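PDB 4J25: Fe2OG dioxygenase domain-containing protein from Pseudomonas putida, which probably hydroxylates peptidyl proline, with elongation factor Tu as its likely substrate, as an iron- and 2-oxoglutarate-dependent prolyl-4-hydroxylase. Local coordinates for residues I94-A102 and D129-Y137. Residues are numbered along the deposited sequence; the frame is centred on the assembly and turned at random.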
loop_
_atom_site.group_PDB
_atom_site.type_symbol
_atom_site.label_atom_id
_atom_site.label_comp_id
_atom_site.label_asym_id
_atom_site.label_seq_id
_atom_site.Cartn_x
_atom_site.Cartn_y
_atom_site.Cartn_z
ATOM N N ILE A 94 7.622 15.004 -3.888
ATOM C CA ILE A 94 6.602 14.093 -3.384
ATOM C C ILE A 94 5.401 14.850 -2.838
ATOM O O ILE A 94 5.523 15.568 -1.849
ATOM C CB ILE A 94 7.126 13.230 -2.220
ATOM C CG1 ILE A 94 8.286 12.341 -2.664
ATOM C CG2 ILE A 94 5.992 12.360 -1.664
ATOM C CD1 ILE A 94 7.857 10.941 -3.192
ATOM N N GLN A 95 4.236 14.653 -3.448
ATOM C CA GLN A 95 2.993 15.220 -2.935
ATOM C C GLN A 95 2.286 14.265 -1.959
ATOM O O GLN A 95 1.417 13.481 -2.351
ATOM C CB GLN A 95 2.055 15.563 -4.098
ATOM C CG GLN A 95 2.729 16.376 -5.177
ATOM C CD GLN A 95 1.885 16.525 -6.423
ATOM O OE1 GLN A 95 2.297 16.112 -7.514
ATOM N NE2 GLN A 95 0.705 17.134 -6.278
ATOM N N TRP A 96 2.664 14.359 -0.686
ATOM C CA TRP A 96 2.039 13.596 0.378
ATOM C C TRP A 96 0.560 13.919 0.442
ATOM O O TRP A 96 0.132 15.027 0.139
ATOM C CB TRP A 96 2.725 13.876 1.718
ATOM C CG TRP A 96 4.126 13.385 1.723
ATOM C CD1 TRP A 96 5.251 14.125 1.524
ATOM C CD2 TRP A 96 4.558 12.034 1.894
ATOM N NE1 TRP A 96 6.363 13.318 1.573
ATOM C CE2 TRP A 96 5.961 12.027 1.792
ATOM C CE3 TRP A 96 3.895 10.830 2.119
ATOM C CZ2 TRP A 96 6.712 10.864 1.916
ATOM C CZ3 TRP A 96 4.632 9.684 2.240
ATOM C CH2 TRP A 96 6.031 9.703 2.141
ATOM N N ILE A 97 -0.222 12.918 0.816
ATOM C CA ILE A 97 -1.666 13.029 0.814
ATOM C C ILE A 97 -2.140 13.321 2.232
ATOM O O ILE A 97 -1.699 12.680 3.188
ATOM C CB ILE A 97 -2.292 11.733 0.261
ATOM C CG1 ILE A 97 -1.920 11.574 -1.217
ATOM C CG2 ILE A 97 -3.794 11.728 0.425
ATOM C CD1 ILE A 97 -2.103 10.176 -1.716
ATOM N N ASP A 98 -3.019 14.310 2.357
ATOM C CA ASP A 98 -3.620 14.673 3.638
ATOM C C ASP A 98 -5.115 14.820 3.433
ATOM O O ASP A 98 -5.578 14.971 2.303
ATOM C CB ASP A 98 -3.068 16.013 4.145
ATOM C CG ASP A 98 -1.913 15.853 5.118
ATOM O OD1 ASP A 98 -1.943 14.912 5.951
ATOM O OD2 ASP A 98 -0.978 16.684 5.055
ATOM N N PRO A 99 -5.880 14.782 4.533
ATOM C CA PRO A 99 -7.308 15.086 4.424
ATOM C C PRO A 99 -7.515 16.453 3.785
ATOM O O PRO A 99 -6.680 17.336 3.959
ATOM C CB PRO A 99 -7.782 15.063 5.880
ATOM C CG PRO A 99 -6.838 14.106 6.553
ATOM C CD PRO A 99 -5.504 14.340 5.888
ATOM N N GLY A 100 -8.584 16.600 3.011
ATOM C CA GLY A 100 -8.985 17.898 2.505
ATOM C C GLY A 100 -8.456 18.210 1.124
ATOM O O GLY A 100 -8.682 19.297 0.614
ATOM N N GLN A 101 -7.760 17.266 0.503
ATOM C CA GLN A 101 -7.205 17.500 -0.828
ATOM C C GLN A 101 -8.150 17.008 -1.916
ATOM O O GLN A 101 -8.296 17.658 -2.940
ATOM C CB GLN A 101 -5.841 16.830 -0.981
ATOM C CG GLN A 101 -4.780 17.391 -0.050
ATOM C CD GLN A 101 -3.479 16.595 -0.081
ATOM O OE1 GLN A 101 -3.330 15.648 -0.848
ATOM N NE2 GLN A 101 -2.537 16.978 0.773
ATOM N N ALA A 102 -8.785 15.865 -1.691
ATOM C CA ALA A 102 -9.723 15.306 -2.661
ATOM C C ALA A 102 -10.582 14.282 -1.959
ATOM O O ALA A 102 -10.127 13.628 -1.022
ATOM C CB ALA A 102 -8.975 14.653 -3.815
ATOM N N ASP A 129 0.514 7.396 12.894
ATOM C CA ASP A 129 -0.070 7.897 11.657
ATOM C C ASP A 129 0.246 7.044 10.411
ATOM O O ASP A 129 0.941 6.010 10.472
ATOM C CB ASP A 129 0.300 9.378 11.455
ATOM C CG ASP A 129 1.666 9.583 10.831
ATOM O OD1 ASP A 129 1.917 10.694 10.319
ATOM O OD2 ASP A 129 2.489 8.656 10.816
ATOM N N PHE A 130 -0.310 7.486 9.298
ATOM C CA PHE A 130 -0.170 6.839 8.009
ATOM C C PHE A 130 0.165 7.932 7.025
ATOM O O PHE A 130 -0.518 8.959 6.975
ATOM C CB PHE A 130 -1.479 6.158 7.604
ATOM C CG PHE A 130 -1.425 5.479 6.257
ATOM C CD1 PHE A 130 -2.152 5.989 5.168
ATOM C CD2 PHE A 130 -0.638 4.345 6.067
ATOM C CE1 PHE A 130 -2.101 5.360 3.920
ATOM C CE2 PHE A 130 -0.592 3.714 4.832
ATOM C CZ PHE A 130 -1.333 4.229 3.746
ATOM N N GLU A 131 1.240 7.751 6.283
ATOM C CA GLU A 131 1.627 8.692 5.260
ATOM C C GLU A 131 1.570 7.953 3.933
ATOM O O GLU A 131 1.969 6.789 3.837
ATOM C CB GLU A 131 3.030 9.250 5.521
ATOM C CG GLU A 131 4.128 8.177 5.496
ATOM C CD GLU A 131 5.535 8.732 5.580
ATOM O OE1 GLU A 131 5.701 9.968 5.569
ATOM O OE2 GLU A 131 6.482 7.921 5.657
ATOM N N CYS A 132 1.075 8.620 2.902
ATOM C CA CYS A 132 1.018 7.995 1.596
ATOM C C CYS A 132 1.106 9.002 0.461
ATOM O O CYS A 132 1.027 10.224 0.670
ATOM C CB CYS A 132 -0.237 7.152 1.473
ATOM S SG CYS A 132 -1.726 8.106 1.604
ATOM N N HIS A 133 1.330 8.479 -0.742
ATOM C CA HIS A 133 1.412 9.300 -1.932
ATOM C C HIS A 133 1.201 8.411 -3.133
ATOM O O HIS A 133 1.351 7.175 -3.036
ATOM C CB HIS A 133 2.755 10.037 -2.027
ATOM C CG HIS A 133 3.936 9.148 -2.259
ATOM N ND1 HIS A 133 4.299 8.699 -3.513
ATOM C CD2 HIS A 133 4.861 8.655 -1.403
ATOM C CE1 HIS A 133 5.386 7.957 -3.416
ATOM N NE2 HIS A 133 5.747 7.915 -2.148
ATOM N N PHE A 134 0.854 9.036 -4.252
ATOM C CA PHE A 134 0.621 8.304 -5.494
ATOM C C PHE A 134 1.943 8.009 -6.173
ATOM O O PHE A 134 2.941 8.684 -5.930
ATOM C CB PHE A 134 -0.288 9.090 -6.457
ATOM C CG PHE A 134 -1.719 9.150 -6.019
ATOM C CD1 PHE A 134 -2.555 8.064 -6.183
ATOM C CD2 PHE A 134 -2.220 10.280 -5.420
ATOM C CE1 PHE A 134 -3.876 8.119 -5.772
ATOM C CE2 PHE A 134 -3.528 10.338 -5.009
ATOM C CZ PHE A 134 -4.360 9.261 -5.181
ATOM N N ALA A 135 1.951 6.983 -7.016
ATOM C CA ALA A 135 3.135 6.644 -7.786
ATOM C C ALA A 135 2.708 6.169 -9.161
ATOM O O ALA A 135 1.813 5.338 -9.290
ATOM C CB ALA A 135 3.959 5.555 -7.057
ATOM N N LEU A 136 3.353 6.688 -10.192
ATOM C CA LEU A 136 2.996 6.349 -11.560
ATOM C C LEU A 136 4.254 5.944 -12.308
ATOM O O LEU A 136 5.081 6.793 -12.626
ATOM C CB LEU A 136 2.354 7.553 -12.257
ATOM C CG LEU A 136 1.794 7.261 -13.659
ATOM C CD1 LEU A 136 0.584 8.138 -13.966
ATOM C CD2 LEU A 136 2.860 7.431 -14.744
ATOM N N TYR A 137 4.409 4.654 -12.579
ATOM C CA TYR A 137 5.605 4.174 -13.250
ATOM C C TYR A 137 5.396 4.122 -14.762
ATOM O O TYR A 137 4.467 3.469 -15.246
ATOM C CB TYR A 137 6.005 2.798 -12.708
ATOM C CG TYR A 137 6.291 2.798 -11.216
ATOM C CD1 TYR A 137 6.308 3.981 -10.491
ATOM C CD2 TYR A 137 6.539 1.616 -10.532
ATOM C CE1 TYR A 137 6.564 3.983 -9.129
ATOM C CE2 TYR A 137 6.795 1.613 -9.168
ATOM C CZ TYR A 137 6.804 2.798 -8.473
ATOM O OH TYR A 137 7.050 2.815 -7.108
HETATM O O HOH W 1 0.687 11.992 -4.354
HETATM O O HOH W 2 0.527 11.484 3.716
#
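W96 and H133 meet edge to face: the imidazole turns its edge to the six-membered ring of the indole, centroids 5.2 Å apart and planes at 88°. On the opposite face of W96 lies the carboxylate of E131, nearly parallel to the ring (planes 11° apart), its OE1 3.5 Å from CH2 of W96. I94 adds a CH-pi contact, its CD1 3.9 Å from the centroid of the H133 ring, over the face. With CG of H133 between its own backbone N and carbonyl carbon (chi1 68°), the ring presents CD2 to W96 and a face to I94. Its ND1 donates to F134 O at 2.8 Å, close to the imidazole plane, which fixes the ring's rotation. Cut back to an alanine, H133 would probably deprive the W96 face and CD1 of I94 of their aromatic partner and leave F134 O without the ND1 donor.

The hydrogen bonding between the segments, direct and through water, is between backbone atoms. I97 N donates to C132 O at 3.0 Å, and two waters flank this direct bond, one joining Q95 O to F134 N and the other I97 O to C132 N. Apolar packing lies around I97, whose CD1 reaches F134 CE2 at 3.6 Å while its CB rests against SG of C132; L109 of helix 103-123 packs on C132 as well.

Strand 129-137 pairs through backbone hydrogen bonds with strand 214-222, E131 with W220 and H133 with T218. The loop runs along its other edge, bordering the larger sheet of the double-stranded beta-helix, the jellyroll core of 2-oxoglutarate oxygenases; Y137 of this strand belongs to the N-oxalylglycine pocket.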